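Side-chain contacts in beta-lactamase-related domain-containing protein (PDB 5TGF), which binds calcium and is probably a hydrolase of the serine beta-lactamase family, its substrate unknown: residues L99-L104 with Q241-V246; H261-I264 with W270-L273. All blocks are in the same frame, centred on the assembly; numbering follows the deposited sequence.

Interaction 1: L99-L104 with Q241-V246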
loop_
_atom_site.group_PDB
_atom_site.type_symbol
_atom_site.label_atom_id
_atom_site.label_comp_id
_atom_site.label_asym_id
_atom_site.label_seq_id
_atom_site.Cartn_x
_atom_site.Cartn_y
_atom_site.Cartn_z
ATOM N N LEU A 99 13.561 6.438 -12.350
ATOM C CA LEU A 99 14.096 5.389 -11.461
ATOM C C LEU A 99 12.996 4.545 -10.838
ATOM O O LEU A 99 11.875 5.021 -10.625
ATOM C CB LEU A 99 14.949 6.007 -10.354
ATOM C CG LEU A 99 16.028 6.983 -10.833
ATOM C CD1 LEU A 99 16.829 7.502 -9.667
ATOM C CD2 LEU A 99 16.936 6.306 -11.849
ATOM N N LEU A 100 13.341 3.311 -10.496
ATOM C CA LEU A 100 12.402 2.416 -9.858
ATOM C C LEU A 100 11.811 3.018 -8.568
ATOM O O LEU A 100 10.610 2.932 -8.339
ATOM C CB LEU A 100 13.060 1.077 -9.579
ATOM C CG LEU A 100 12.263 0.070 -8.767
ATOM C CD1 LEU A 100 10.947 -0.323 -9.449
ATOM C CD2 LEU A 100 13.141 -1.143 -8.512
ATOM N N ARG A 101 12.649 3.623 -7.746
ATOM C CA ARG A 101 12.174 4.244 -6.506
ATOM C C ARG A 101 11.219 5.416 -6.786
ATOM O O ARG A 101 10.353 5.719 -5.948
ATOM C CB ARG A 101 13.351 4.705 -5.651
ATOM C CG ARG A 101 14.225 5.783 -6.266
ATOM C CD ARG A 101 15.229 6.281 -5.225
ATOM N NE ARG A 101 16.191 7.211 -5.774
ATOM C CZ ARG A 101 15.978 8.500 -6.016
ATOM N NH1 ARG A 101 14.825 9.089 -5.728
ATOM N NH2 ARG A 101 16.957 9.206 -6.548
ATOM N N GLN A 102 11.349 6.057 -7.953
ATOM C CA GLN A 102 10.457 7.176 -8.308
ATOM C C GLN A 102 9.084 6.670 -8.722
ATOM O O GLN A 102 8.058 7.306 -8.417
ATOM C CB GLN A 102 11.028 8.046 -9.428
ATOM C CG GLN A 102 12.230 8.854 -8.933
ATOM C CD GLN A 102 13.009 9.584 -10.026
ATOM O OE1 GLN A 102 13.064 9.164 -11.177
ATOM N NE2 GLN A 102 13.681 10.645 -9.626
ATOM N N LEU A 103 9.070 5.557 -9.430
ATOM C CA LEU A 103 7.815 4.902 -9.787
ATOM C C LEU A 103 6.994 4.590 -8.531
ATOM O O LEU A 103 5.811 4.862 -8.482
ATOM C CB LEU A 103 8.070 3.609 -10.609
ATOM C CG LEU A 103 8.725 3.783 -11.991
ATOM C CD1 LEU A 103 9.220 2.453 -12.563
ATOM C CD2 LEU A 103 7.803 4.478 -12.980
ATOM N N LEU A 104 7.648 4.054 -7.512
ATOM C CA LEU A 104 6.943 3.544 -6.341
ATOM C C LEU A 104 6.649 4.617 -5.287
ATOM O O LEU A 104 6.169 4.286 -4.211
ATOM C CB LEU A 104 7.754 2.415 -5.713
ATOM C CG LEU A 104 7.852 1.123 -6.500
ATOM C CD1 LEU A 104 8.977 0.241 -5.994
ATOM C CD2 LEU A 104 6.546 0.359 -6.453
ATOM N N GLN A 241 11.042 8.857 0.272
ATOM C CA GLN A 241 11.266 8.721 -1.158
ATOM C C GLN A 241 10.677 9.876 -1.967
ATOM O O GLN A 241 10.732 9.884 -3.196
ATOM C CB GLN A 241 10.744 7.357 -1.651
ATOM C CG GLN A 241 11.342 6.160 -0.942
ATOM C CD GLN A 241 12.835 5.981 -1.220
ATOM O OE1 GLN A 241 13.383 6.642 -2.083
ATOM N NE2 GLN A 241 13.486 5.060 -0.504
ATOM N N VAL A 242 10.097 10.852 -1.287
ATOM C CA VAL A 242 9.545 12.029 -1.958
ATOM C C VAL A 242 10.689 13.019 -2.202
ATOM O O VAL A 242 10.813 13.582 -3.277
ATOM C CB VAL A 242 8.424 12.669 -1.112
ATOM C CG1 VAL A 242 7.946 13.946 -1.766
ATOM C CG2 VAL A 242 7.246 11.698 -0.984
ATOM N N ARG A 243 11.523 13.194 -1.188
ATOM C CA ARG A 243 12.728 14.015 -1.261
ATOM C C ARG A 243 12.460 15.476 -1.585
ATOM O O ARG A 243 11.803 16.138 -0.796
ATOM C CB ARG A 243 13.725 13.316 -2.140
ATOM C CG ARG A 243 13.973 11.957 -1.517
ATOM C CD ARG A 243 15.128 11.277 -2.117
ATOM N NE ARG A 243 15.153 9.846 -1.844
ATOM C CZ ARG A 243 16.119 9.087 -2.337
ATOM N NH1 ARG A 243 17.110 9.676 -2.991
ATOM N NH2 ARG A 243 16.133 7.786 -2.163
ATOM N N ASN A 244 12.933 15.993 -2.711
ATOM C CA ASN A 244 12.720 17.417 -3.018
ATOM C C ASN A 244 11.513 17.656 -3.901
ATOM O O ASN A 244 11.282 18.780 -4.345
ATOM C CB ASN A 244 13.952 18.018 -3.694
ATOM C CG ASN A 244 15.172 17.963 -2.814
ATOM O OD1 ASN A 244 15.152 18.422 -1.673
ATOM N ND2 ASN A 244 16.243 17.381 -3.332
ATOM N N ALA A 245 10.745 16.606 -4.201
ATOM C CA ALA A 245 9.573 16.785 -5.026
ATOM C C ALA A 245 8.589 17.731 -4.326
ATOM O O ALA A 245 8.426 17.666 -3.101
ATOM C CB ALA A 245 8.920 15.427 -5.318
ATOM N N VAL A 246 7.925 18.578 -5.105
ATOM C CA VAL A 246 6.940 19.528 -4.585
ATOM C C VAL A 246 5.679 18.783 -4.203
ATOM O O VAL A 246 5.111 18.046 -5.034
ATOM C CB VAL A 246 6.606 20.653 -5.588
ATOM C CG1 VAL A 246 5.419 21.503 -5.080
ATOM C CG2 VAL A 246 7.857 21.514 -5.856
HETATM O O HOH W 1 12.506 8.113 -4.392
#
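Two guanidinium groups lie flat on each other where Arg101, on the short helix 100-103, meets Arg243 of the loop 241-246. Their planes are only 12° apart and their centres 3.7 Å; Arg243 NH1 sits over the middle of the Arg101 group, 3.4 Å from Arg101 CZ. Both side chains run extended from CG to NE yet cross at about a right angle, and it is their flat ends that overlap. Arg101 CG stands between the backbone N and the carbonyl carbon (chi1 63°), and from there the straight chain carries its guanidinium out to the loop.

Like charges this close would be costly alone, but stacking leaves the N-H groups at the edges available to partners. Arg101 NE forms a salt bridge with Asp80, which probably offsets part of the positive charge. Arg101 NH1 gives a hydrogen bond to a water in the plane of its group, at 2.8 Å from the water oxygen, and that water donates to both Gln241 O and Gln241 OE1.

The close-packed part comprises the stacked faces and buried Gln241, which, bent at chi2, brings OE1 to 3.7 Å from Arg101 CD. The same oxygen accepts a bond from Arg243 NH2 at 3.0 Å, noticeably bent, with an N-H...O angle of 136°. An amide suits this place because its oxygen serves a water and an arginine while NE2 reaches Thr236 O. Arg243 lies at the exposed rim, on a type II' turn from Val242 to Ala245.

The contact joins the loop between helices 231-238 and 252-257 to helix 100-103, whose Leu100 and Leu103 pack against helix 150-163, Leu100 also reaching helix 60-74.

Interaction 2: H261-I264 with W270-L273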
loop_
_atom_site.group_PDB
_atom_site.type_symbol
_atom_site.label_atom_id
_atom_site.label_comp_id
_atom_site.label_asym_id
_atom_site.label_seq_id
_atom_site.Cartn_x
_atom_site.Cartn_y
_atom_site.Cartn_z
ATOM N N HIS A 261 4.827 17.678 7.181
ATOM C CA HIS A 261 6.085 17.288 6.589
ATOM C C HIS A 261 5.915 17.017 5.087
ATOM O O HIS A 261 4.815 16.678 4.622
ATOM C CB HIS A 261 6.709 16.081 7.306
ATOM C CG HIS A 261 5.833 14.869 7.347
ATOM N ND1 HIS A 261 4.742 14.773 8.180
ATOM C CD2 HIS A 261 5.906 13.690 6.681
ATOM C CE1 HIS A 261 4.168 13.593 8.018
ATOM N NE2 HIS A 261 4.846 12.922 7.099
ATOM N N THR A 262 7.008 17.136 4.329
ATOM C CA THR A 262 6.936 16.884 2.882
ATOM C C THR A 262 7.279 15.430 2.570
ATOM O O THR A 262 6.965 14.966 1.477
ATOM C CB THR A 262 7.917 17.799 2.072
ATOM O OG1 THR A 262 9.248 17.530 2.480
ATOM C CG2 THR A 262 7.626 19.213 2.295
ATOM N N SER A 263 7.908 14.717 3.521
ATOM C CA SER A 263 8.380 13.349 3.324
ATOM C C SER A 263 7.230 12.346 3.544
ATOM O O SER A 263 7.322 11.410 4.354
ATOM C CB SER A 263 9.534 13.051 4.278
ATOM O OG SER A 263 9.147 13.187 5.631
ATOM N N ILE A 264 6.165 12.523 2.770
ATOM C CA ILE A 264 4.887 11.820 3.051
ATOM C C ILE A 264 4.804 10.385 2.523
ATOM O O ILE A 264 3.826 9.672 2.817
ATOM C CB ILE A 264 3.676 12.620 2.532
ATOM C CG1 ILE A 264 3.772 12.809 1.006
ATOM C CG2 ILE A 264 3.589 13.931 3.324
ATOM C CD1 ILE A 264 2.639 13.596 0.395
ATOM N N TRP A 270 2.555 5.200 2.880
ATOM C CA TRP A 270 2.564 6.554 3.427
ATOM C C TRP A 270 3.347 6.599 4.725
ATOM O O TRP A 270 3.211 5.711 5.610
ATOM C CB TRP A 270 1.128 7.066 3.719
ATOM C CG TRP A 270 0.216 7.167 2.516
ATOM C CD1 TRP A 270 -0.632 6.196 2.027
ATOM C CD2 TRP A 270 0.019 8.309 1.687
ATOM N NE1 TRP A 270 -1.262 6.647 0.903
ATOM C CE2 TRP A 270 -0.885 7.943 0.677
ATOM C CE3 TRP A 270 0.614 9.586 1.633
ATOM C CZ2 TRP A 270 -1.247 8.810 -0.350
ATOM C CZ3 TRP A 270 0.217 10.464 0.614
ATOM C CH2 TRP A 270 -0.688 10.079 -0.349
ATOM N N ARG A 271 4.145 7.648 4.845
ATOM C CA ARG A 271 4.794 8.050 6.076
ATOM C C ARG A 271 3.907 9.020 6.847
ATOM O O ARG A 271 3.917 10.213 6.603
ATOM C CB ARG A 271 6.163 8.646 5.747
ATOM C CG ARG A 271 7.116 7.644 5.080
ATOM C CD ARG A 271 8.431 8.230 4.558
ATOM N NE ARG A 271 8.919 9.405 5.295
ATOM C CZ ARG A 271 9.949 9.462 6.130
ATOM N NH1 ARG A 271 10.633 8.392 6.506
ATOM N NH2 ARG A 271 10.246 10.622 6.646
ATOM N N GLU A 272 2.993 8.479 7.649
ATOM C CA GLU A 272 1.930 9.297 8.248
ATOM C C GLU A 272 2.473 10.177 9.391
ATOM O O GLU A 272 2.096 11.336 9.504
ATOM C CB GLU A 272 0.795 8.442 8.804
ATOM C CG GLU A 272 -0.006 7.710 7.741
ATOM C CD GLU A 272 -1.256 7.038 8.303
ATOM O OE1 GLU A 272 -1.271 6.672 9.486
ATOM O OE2 GLU A 272 -2.182 6.797 7.525
ATOM N N LEU A 273 3.325 9.622 10.251
ATOM C CA LEU A 273 3.913 10.412 11.345
ATOM C C LEU A 273 5.433 10.256 11.288
ATOM O O LEU A 273 5.968 9.114 11.220
ATOM C CB LEU A 273 3.401 9.929 12.703
ATOM C CG LEU A 273 1.901 9.867 12.909
ATOM C CD1 LEU A 273 1.558 9.213 14.258
ATOM C CD2 LEU A 273 1.338 11.276 12.821
#
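The carbonyl oxygen of Ser263 receives the shortest bond here, 2.7 Å from Arg271 NE, with the oxygen almost exactly in the guanidinium plane. Arg271 NH2 adds a second bond along the same edge, 3.0 Å to Ser263 OG, giving a side-on grip on one residue through two oxygens. The arginine chain is bent at chi3 (29°), which turns NE back toward the loop; NH1 bonds Gln238 O and NH2 also Gly279 O, which fixes the rotation of the group.

His261, at the start of the loop segment, donates from NE2 to Arg271 O at 2.9 Å, the oxygen lying in the ring plane. Its CE1 comes to 3.4 Å from Glu272 O, an oxygen buried by this contact without a polar partner in the model. The backbone N of Arg271 donates to Ile264 O. Ile264 and Trp270 lie side by side, CD1 to CZ3 4.0 Å, two bulky apolar groups suited to a buried position.

Ser263, centre of an inverse gamma turn, thus presents its oxygens to an arginine. Because neutral backbone carbonyls and a hydroxyl do the accepting, Arg271 is held by dipoles in these bonds, and the loop is fastened to the edge strand 270-274 chiefly through directional hydrogen bonds.

Each contact takes one segment from the chain between helix 231-238 and strand 270-274, but they face different partners. Interaction 1 is partly buried and reaches across 137 residues to a helical region; interaction 2 is buried, and binds a loop to an outermost strand of the six-stranded sheet only a few residues later. Arginine is central to each: in the first it stacks on a like group at the surface, with water and a carboxylate as partners, whereas in the second it bonds directly to loop oxygens away from solvent. The two meet where Val242 CG1 packs 3.5 Å from Thr262 O, so the two loop segments touch.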